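Local coordinates for telomerase reverse transcriptase (Takifugu rubripes, PDB 4LMO), which is the catalytic subunit of telomerase, a reverse transcriptase that copies an RNA template to lengthen telomeres, represented here by its RNA-binding domain, at residues A219-T224 against F235-W241; Y88-L92 against F125-C129; S119-Y123 against V152-R157. One frame throughout, in Å; residues are numbered along the deposited sequence.

Contact 1. Residues A219-T224 against F235-W241; sequences ACFYAT and FYRQEVW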
# COMPACT_ATOMS: atom_id res chain seq x y z
N ALA A 219 -0.25 2.86 7.55
CA ALA A 219 -0.32 1.87 8.62
C ALA A 219 0.93 1.85 9.51
O ALA A 219 0.83 1.92 10.74
CB ALA A 219 -0.59 0.49 8.05
N CYS A 220 2.11 1.79 8.88
CA CYS A 220 3.37 1.54 9.59
C CYS A 220 4.04 2.79 10.16
O CYS A 220 4.93 2.68 11.01
CB CYS A 220 4.35 0.81 8.67
SG CYS A 220 3.72 -0.74 8.01
N PHE A 221 3.63 3.96 9.69
CA PHE A 221 4.26 5.20 10.09
C PHE A 221 3.25 6.24 10.53
O PHE A 221 2.05 6.11 10.26
CB PHE A 221 5.10 5.77 8.94
CG PHE A 221 6.22 4.87 8.49
CD1 PHE A 221 7.47 4.93 9.08
CD2 PHE A 221 6.01 3.95 7.46
CE1 PHE A 221 8.50 4.10 8.66
CE2 PHE A 221 7.03 3.12 7.03
CZ PHE A 221 8.28 3.19 7.64
N TYR A 222 3.73 7.27 11.23
CA TYR A 222 2.95 8.48 11.43
C TYR A 222 3.81 9.69 11.09
O TYR A 222 4.86 9.90 11.69
CB TYR A 222 2.41 8.58 12.87
CG TYR A 222 1.48 9.76 13.06
CD1 TYR A 222 0.11 9.63 12.88
CD2 TYR A 222 1.98 11.02 13.40
CE1 TYR A 222 -0.74 10.71 13.05
CE2 TYR A 222 1.14 12.11 13.57
CZ TYR A 222 -0.22 11.95 13.40
OH TYR A 222 -1.06 13.03 13.57
N ALA A 223 3.36 10.46 10.12
CA ALA A 223 4.06 11.67 9.71
C ALA A 223 3.52 12.88 10.46
O ALA A 223 2.31 13.03 10.64
CB ALA A 223 3.95 11.87 8.21
N THR A 224 4.44 13.75 10.88
CA THR A 224 4.10 15.00 11.56
C THR A 224 4.92 16.16 10.98
O THR A 224 6.00 15.94 10.42
CB THR A 224 4.28 14.89 13.09
OG1 THR A 224 3.76 16.06 13.73
CG2 THR A 224 5.75 14.71 13.48
N PHE A 235 8.73 11.21 9.31
CA PHE A 235 8.03 9.93 9.41
C PHE A 235 8.53 9.14 10.61
O PHE A 235 9.69 8.75 10.65
CB PHE A 235 8.24 9.08 8.16
CG PHE A 235 7.62 9.63 6.92
CD1 PHE A 235 8.38 10.36 6.01
CD2 PHE A 235 6.28 9.41 6.64
CE1 PHE A 235 7.82 10.86 4.85
CE2 PHE A 235 5.70 9.92 5.48
CZ PHE A 235 6.48 10.64 4.59
N TYR A 236 7.65 8.89 11.58
CA TYR A 236 7.99 8.00 12.69
C TYR A 236 7.33 6.64 12.50
O TYR A 236 6.15 6.57 12.17
CB TYR A 236 7.52 8.60 14.03
CG TYR A 236 8.33 9.79 14.51
CD1 TYR A 236 9.41 9.62 15.37
CD2 TYR A 236 8.00 11.08 14.11
CE1 TYR A 236 10.15 10.71 15.82
CE2 TYR A 236 8.73 12.18 14.55
CZ TYR A 236 9.80 11.98 15.40
OH TYR A 236 10.52 13.07 15.84
N ARG A 237 8.10 5.58 12.71
CA ARG A 237 7.52 4.24 12.86
C ARG A 237 6.43 4.36 13.92
O ARG A 237 6.66 4.96 14.98
CB ARG A 237 8.57 3.24 13.33
CG ARG A 237 9.65 2.89 12.31
CD ARG A 237 9.27 1.69 11.45
NE ARG A 237 8.86 0.53 12.26
CZ ARG A 237 9.65 -0.49 12.57
NH1 ARG A 237 10.91 -0.54 12.15
NH2 ARG A 237 9.17 -1.48 13.31
N GLN A 238 5.25 3.82 13.64
CA GLN A 238 4.09 4.04 14.51
C GLN A 238 4.34 3.60 15.96
O GLN A 238 3.74 4.14 16.89
CB GLN A 238 2.81 3.41 13.93
CG GLN A 238 2.26 2.20 14.68
CD GLN A 238 2.70 0.88 14.09
OE1 GLN A 238 3.00 0.79 12.90
NE2 GLN A 238 2.74 -0.15 14.93
N GLU A 239 5.24 2.63 16.14
CA GLU A 239 5.65 2.16 17.47
C GLU A 239 6.36 3.27 18.25
O GLU A 239 6.10 3.46 19.44
CB GLU A 239 6.55 0.93 17.38
CG GLU A 239 5.90 -0.31 16.77
CD GLU A 239 6.09 -0.41 15.27
OE1 GLU A 239 6.30 0.64 14.61
OE2 GLU A 239 6.03 -1.54 14.74
N VAL A 240 7.26 3.98 17.57
CA VAL A 240 7.99 5.10 18.18
C VAL A 240 7.03 6.26 18.44
O VAL A 240 7.17 6.97 19.44
CB VAL A 240 9.18 5.57 17.32
CG1 VAL A 240 10.15 6.39 18.16
CG2 VAL A 240 9.90 4.40 16.68
N TRP A 241 6.07 6.45 17.54
CA TRP A 241 5.06 7.49 17.70
C TRP A 241 4.16 7.21 18.87
O TRP A 241 3.84 8.11 19.64
CB TRP A 241 4.25 7.69 16.43
CG TRP A 241 3.32 8.87 16.53
CD1 TRP A 241 1.94 8.86 16.71
CD2 TRP A 241 3.69 10.29 16.51
NE1 TRP A 241 1.44 10.14 16.78
CE2 TRP A 241 2.44 11.04 16.67
CE3 TRP A 241 4.89 10.99 16.38
CZ2 TRP A 241 2.41 12.43 16.69
CZ3 TRP A 241 4.84 12.39 16.40
CH2 TRP A 241 3.64 13.09 16.55
O HOH W 1 5.99 0.26 11.86

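Contact 2. Residues Y88-L92 against F125-C129; sequences YSRLL and FVREC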
# COMPACT_ATOMS: atom_id res chain seq x y z
N TYR A 88 6.44 -8.29 7.16
CA TYR A 88 6.47 -6.83 7.23
C TYR A 88 7.32 -6.25 8.37
O TYR A 88 8.02 -5.25 8.18
CB TYR A 88 5.06 -6.26 7.28
CG TYR A 88 4.30 -6.41 5.99
CD1 TYR A 88 3.34 -7.40 5.83
CD2 TYR A 88 4.55 -5.56 4.91
CE1 TYR A 88 2.65 -7.54 4.64
CE2 TYR A 88 3.87 -5.69 3.71
CZ TYR A 88 2.91 -6.68 3.58
OH TYR A 88 2.24 -6.81 2.39
N SER A 89 7.25 -6.89 9.54
CA SER A 89 8.05 -6.48 10.69
C SER A 89 9.54 -6.62 10.42
O SER A 89 10.31 -5.70 10.70
CB SER A 89 7.65 -7.27 11.94
OG SER A 89 6.34 -6.93 12.34
N ARG A 90 9.95 -7.76 9.86
CA ARG A 90 11.34 -7.98 9.45
C ARG A 90 11.82 -6.92 8.46
O ARG A 90 12.91 -6.37 8.62
CB ARG A 90 11.53 -9.37 8.83
CG ARG A 90 11.67 -10.51 9.82
CD ARG A 90 12.58 -11.59 9.24
NE ARG A 90 12.24 -12.93 9.72
CZ ARG A 90 11.56 -13.84 9.03
NH1 ARG A 90 11.13 -13.57 7.80
NH2 ARG A 90 11.31 -15.03 9.55
N LEU A 91 11.00 -6.63 7.45
CA LEU A 91 11.35 -5.65 6.42
C LEU A 91 11.43 -4.22 6.96
O LEU A 91 12.26 -3.43 6.50
CB LEU A 91 10.38 -5.73 5.23
CG LEU A 91 10.48 -7.00 4.37
CD1 LEU A 91 9.32 -7.07 3.39
CD2 LEU A 91 11.81 -7.08 3.62
N LEU A 92 10.59 -3.89 7.94
CA LEU A 92 10.72 -2.63 8.67
C LEU A 92 11.98 -2.63 9.54
O LEU A 92 12.65 -1.60 9.66
CB LEU A 92 9.48 -2.37 9.54
CG LEU A 92 8.18 -1.88 8.87
CD1 LEU A 92 6.99 -2.12 9.78
CD2 LEU A 92 8.27 -0.42 8.47
N PHE A 125 11.80 0.35 2.45
CA PHE A 125 10.76 -0.52 3.00
C PHE A 125 9.65 -0.81 1.99
O PHE A 125 9.31 -1.96 1.74
CB PHE A 125 10.17 0.07 4.28
CG PHE A 125 8.86 -0.56 4.69
CD1 PHE A 125 8.81 -1.88 5.15
CD2 PHE A 125 7.67 0.16 4.60
CE1 PHE A 125 7.61 -2.46 5.51
CE2 PHE A 125 6.47 -0.41 4.97
CZ PHE A 125 6.44 -1.72 5.43
N VAL A 126 9.09 0.26 1.42
CA VAL A 126 8.01 0.14 0.44
C VAL A 126 8.48 -0.60 -0.82
O VAL A 126 7.72 -1.37 -1.42
CB VAL A 126 7.40 1.53 0.12
CG1 VAL A 126 6.95 1.63 -1.33
CG2 VAL A 126 6.25 1.83 1.07
N ARG A 127 9.74 -0.37 -1.19
CA ARG A 127 10.35 -1.04 -2.34
C ARG A 127 10.46 -2.54 -2.13
O ARG A 127 10.15 -3.33 -3.02
CB ARG A 127 11.74 -0.46 -2.63
CG ARG A 127 12.30 -0.84 -3.99
CD ARG A 127 13.80 -0.63 -4.06
NE ARG A 127 14.52 -1.66 -3.30
CZ ARG A 127 15.82 -1.61 -3.00
NH1 ARG A 127 16.56 -0.58 -3.39
NH2 ARG A 127 16.37 -2.59 -2.31
N GLU A 128 10.92 -2.94 -0.93
CA GLU A 128 11.05 -4.35 -0.58
C GLU A 128 9.69 -5.04 -0.50
O GLU A 128 9.57 -6.22 -0.84
CB GLU A 128 11.81 -4.52 0.74
CG GLU A 128 13.29 -4.14 0.69
CD GLU A 128 14.05 -4.81 -0.45
OE1 GLU A 128 13.87 -6.02 -0.68
OE2 GLU A 128 14.83 -4.11 -1.12
N CYS A 129 8.68 -4.31 -0.04
CA CYS A 129 7.31 -4.80 -0.01
C CYS A 129 6.78 -5.08 -1.41
O CYS A 129 6.14 -6.11 -1.64
CB CYS A 129 6.40 -3.82 0.73
SG CYS A 129 6.69 -3.74 2.51

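Contact 3. Residues S119-Y123 against V152-R157; sequences SHRVY and VRFFLR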
# COMPACT_ATOMS: atom_id res chain seq x y z
N SER A 119 12.54 9.88 4.20
CA SER A 119 11.70 9.41 3.08
C SER A 119 12.37 8.34 2.21
O SER A 119 11.68 7.50 1.62
CB SER A 119 11.26 10.59 2.21
OG SER A 119 12.37 11.31 1.72
N HIS A 120 13.70 8.37 2.16
CA HIS A 120 14.49 7.39 1.42
C HIS A 120 14.46 6.03 2.06
O HIS A 120 14.54 5.01 1.37
CB HIS A 120 15.93 7.88 1.25
CG HIS A 120 16.58 8.30 2.55
ND1 HIS A 120 17.60 7.61 3.10
CD2 HIS A 120 16.33 9.37 3.40
CE1 HIS A 120 17.98 8.21 4.24
NE2 HIS A 120 17.20 9.29 4.43
N ARG A 121 14.36 6.01 3.39
CA ARG A 121 14.20 4.78 4.17
C ARG A 121 12.80 4.21 4.00
O ARG A 121 12.62 3.00 3.88
CB ARG A 121 14.47 5.04 5.65
CG ARG A 121 15.93 5.32 5.96
CD ARG A 121 16.69 4.01 6.04
NE ARG A 121 18.03 4.13 5.50
CZ ARG A 121 18.87 3.11 5.37
NH1 ARG A 121 18.52 1.89 5.75
NH2 ARG A 121 20.08 3.33 4.86
N VAL A 122 11.81 5.09 4.01
CA VAL A 122 10.42 4.71 3.78
C VAL A 122 10.27 4.15 2.36
O VAL A 122 9.48 3.23 2.13
CB VAL A 122 9.45 5.90 4.02
CG1 VAL A 122 8.03 5.54 3.60
CG2 VAL A 122 9.49 6.31 5.48
N TYR A 123 11.06 4.67 1.43
CA TYR A 123 11.13 4.10 0.09
C TYR A 123 11.67 2.66 0.10
O TYR A 123 11.09 1.78 -0.53
CB TYR A 123 11.94 4.97 -0.88
CG TYR A 123 12.24 4.27 -2.18
CD1 TYR A 123 11.25 4.06 -3.13
CD2 TYR A 123 13.52 3.77 -2.44
CE1 TYR A 123 11.52 3.40 -4.32
CE2 TYR A 123 13.80 3.11 -3.62
CZ TYR A 123 12.80 2.92 -4.56
OH TYR A 123 13.07 2.26 -5.73
N VAL A 152 7.73 5.93 -7.55
CA VAL A 152 7.46 5.83 -6.12
C VAL A 152 8.52 6.62 -5.32
O VAL A 152 8.17 7.35 -4.39
CB VAL A 152 7.39 4.35 -5.67
CG1 VAL A 152 7.27 4.24 -4.15
CG2 VAL A 152 6.21 3.66 -6.34
N ARG A 153 9.79 6.47 -5.72
CA ARG A 153 10.89 7.20 -5.09
C ARG A 153 10.66 8.71 -5.13
O ARG A 153 10.76 9.39 -4.10
CB ARG A 153 12.23 6.85 -5.75
CG ARG A 153 13.43 7.64 -5.23
CD ARG A 153 13.76 7.26 -3.80
NE ARG A 153 14.65 8.22 -3.13
CZ ARG A 153 14.27 9.06 -2.18
NH1 ARG A 153 13.01 9.10 -1.76
NH2 ARG A 153 15.16 9.88 -1.63
N PHE A 154 10.35 9.22 -6.32
CA PHE A 154 10.03 10.63 -6.50
C PHE A 154 8.83 11.04 -5.66
O PHE A 154 8.85 12.08 -5.00
CB PHE A 154 9.79 10.95 -7.98
CG PHE A 154 9.31 12.35 -8.23
CD1 PHE A 154 10.22 13.41 -8.29
CD2 PHE A 154 7.96 12.63 -8.39
CE1 PHE A 154 9.78 14.71 -8.51
CE2 PHE A 154 7.51 13.92 -8.60
CZ PHE A 154 8.43 14.96 -8.66
N PHE A 155 7.79 10.21 -5.68
CA PHE A 155 6.55 10.47 -4.95
C PHE A 155 6.79 10.60 -3.45
O PHE A 155 6.29 11.53 -2.81
CB PHE A 155 5.53 9.36 -5.25
CG PHE A 155 4.22 9.52 -4.54
CD1 PHE A 155 3.28 10.45 -4.99
CD2 PHE A 155 3.91 8.74 -3.44
CE1 PHE A 155 2.06 10.59 -4.33
CE2 PHE A 155 2.70 8.88 -2.78
CZ PHE A 155 1.77 9.80 -3.23
N LEU A 156 7.56 9.67 -2.89
CA LEU A 156 7.88 9.68 -1.46
C LEU A 156 8.83 10.80 -1.07
O LEU A 156 8.75 11.35 0.03
CB LEU A 156 8.43 8.32 -1.01
CG LEU A 156 7.45 7.14 -1.04
CD1 LEU A 156 8.17 5.83 -0.76
CD2 LEU A 156 6.29 7.34 -0.07
N ARG A 157 9.74 11.15 -1.99
CA ARG A 157 10.67 12.25 -1.79
C ARG A 157 9.96 13.60 -1.80
O ARG A 157 10.27 14.48 -0.99
CB ARG A 157 11.78 12.20 -2.85
CG ARG A 157 12.42 13.53 -3.21
CD ARG A 157 13.53 13.34 -4.23
NE ARG A 157 14.76 12.87 -3.59
CZ ARG A 157 15.64 12.05 -4.15
NH1 ARG A 157 15.45 11.57 -5.37
NH2 ARG A 157 16.72 11.69 -3.47

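Contact 1. Residues A219-T224 against F235-W241
Tyr222 and Tyr236 form the hydrogen-bonded pair of a small antiparallel hairpin that follows helix 191-220 and leads into helix 238-251 of the RNA-binding domain. Backbone bonds set the register. Tyr222 N donates a hydrogen bond to Tyr236 O at 2.7 Å, and Tyr236 N donates one to Tyr222 O at 3.0 Å. Past the strands, Gln238 N reaches Cys220 O at 2.9 Å, tying the start of one helix to the end of the other. A water accepts from Arg237 NE beside that link, while Arg237 NH1 bonds to Cys96 O.

The aromatic part lies on the face of Tyr222 and Tyr236. The Tyr222 ring and the five-membered ring of Trp241 make an offset stack, centroids 4.1 Å apart and planes at 18°, with Tyr222 CD2 over the middle of the indole, 3.3 Å from Trp241 CE2. The indole gets there because its CG is anti to the backbone N (chi1 -173°). Farther out, Thr224 CG2 meets Trp241 CZ3 at 3.8 Å. With an alanine in place of the indole, the Tyr222 ring would probably lose the surface it stacks on and be freer to turn.

Apolar contacts fill the other face, where Ala223 CB rests 3.7 Å from Phe235 CD2. At the helix end, Phe221 CE1 touches the methylene carbon CD of Arg237. The chemistry thus divides the work: polar backbone atoms fix the strand register, and the stack binds the hairpin to the first turn of helix 238-251.

Contact 2. Residues Y88-L92 against F125-C129
Phe125 and Leu92 meet where helix 88-93 packs against helix 119-133, a helix pair running roughly antiparallel, with local axes 9.8 Å apart at 141°. Interhelical contact here is carried by side chains, without hydrogen bonds between the two segments. The ring of Phe125 is the wedge. From CB, the chain turns with CG anti to the backbone N (chi1 164°), and this carries the ring across toward helix 88-93. CG comes under Leu92 CD2, and CD1 lies under the same methyl and has Leu91 CB 4.2 Å away. CE1 makes the closest approach, 3.5 Å to Leu92 CG. At the tip, CZ still lies under Leu92 CD2 and meets the edge of the Tyr88 ring, 4.3 Å from Tyr88 CD2. Leu92 CD2 stands almost on the ring normal, a CH-pi contact 3.5 Å from the centroid of the Phe125 ring. Cys129 SG lies over the opposite face toward the rim, so the ring is clasped from both sides.

Leu91 fills the flank: its side chain and that of Glu128 cross at about a right angle, and Leu91 CD2 touches Glu128 CB at 3.9 Å, whereas the carboxylate of Glu128 leads away. Leu216 of helix 191-220 touches both Tyr88 and Cys129, and Tyr88 OH is satisfied by His83 ND1. Cys129 SG approaches Tyr88 at the ring edge, a sulfur-aromatic contact 3.6 Å from Tyr88 CE2.

Contact 3. Residues S119-Y123 against V152-R157
Tyr123 lies against Arg153 and Leu156 where helix 119-133 and helix 142-158 run side by side, their local axes 9.0 Å apart and directions at 144°. This is the tight half of the contact. Tyr123 CG is anti to its backbone N (chi1 169°), which sends the ring over the neighbouring helix until CD1 is 3.7 Å from Arg153 CA. Across one face of that ring runs the arginine's aliphatic chain, at about a right angle to it; Arg153 CD makes a CH-pi contact 3.9 Å from the centroid of the Tyr123 ring, displaced toward the rim. The ring edge meets Val152 CG1 at 4.1 Å and Leu156 CD1. That leucine methyl also reaches the backbone, 3.5 Å from Tyr123 CA, and touches Val122 CG1 more distantly. Ser119 brings CB up to Leu156 O at 3.4 Å, a side-chain carbon packed against a backbone carbonyl; no hydrogen bond links the segments. Behind them, Leu209 and Val217 of helix 191-220 reach Val152 and Val122, respectively, closing the apolar side.

The outer half is looser and more polar. Past CD, the Arg153 guanidinium passes alongside the first turn of helix 119-133, one face covered by His120, whose CB is 3.6 Å from Arg153 NH2. Arg153 CZ lies over one face of the guanidinium of Arg157, an exposed residue. Apolar inside and arginine-lined outside, with a tyrosine ring over an arginine chain between, this is the packing of two roughly antiparallel helices in the largely helical RNA-binding domain of telomerase.

How the contacts relate
Helix 119-133 is shared: its start serves contact 3 and its next turns contact 2, whose centres lie 13 Å apart, and Val126 CG1 touches Val152 CG1 at 3.8 Å between them. Contact 1 packs against both, with centres 14 Å from contact 2 and 15 Å from contact 3. Phe221 joins the three: its CZ is 3.7 Å from Leu92 CD2 and 4.0 Å from Val122 CG2. Cys117, disulfide-bonded to Cys96, also touches Phe221 and Val122. No ligand or RNA is bound here, and none of the segments includes the RNA-binding TFLY motif, Thr10 to Tyr15; contacts 2 and 3 join helices of the domain, and contact 1 sets the hairpin against them.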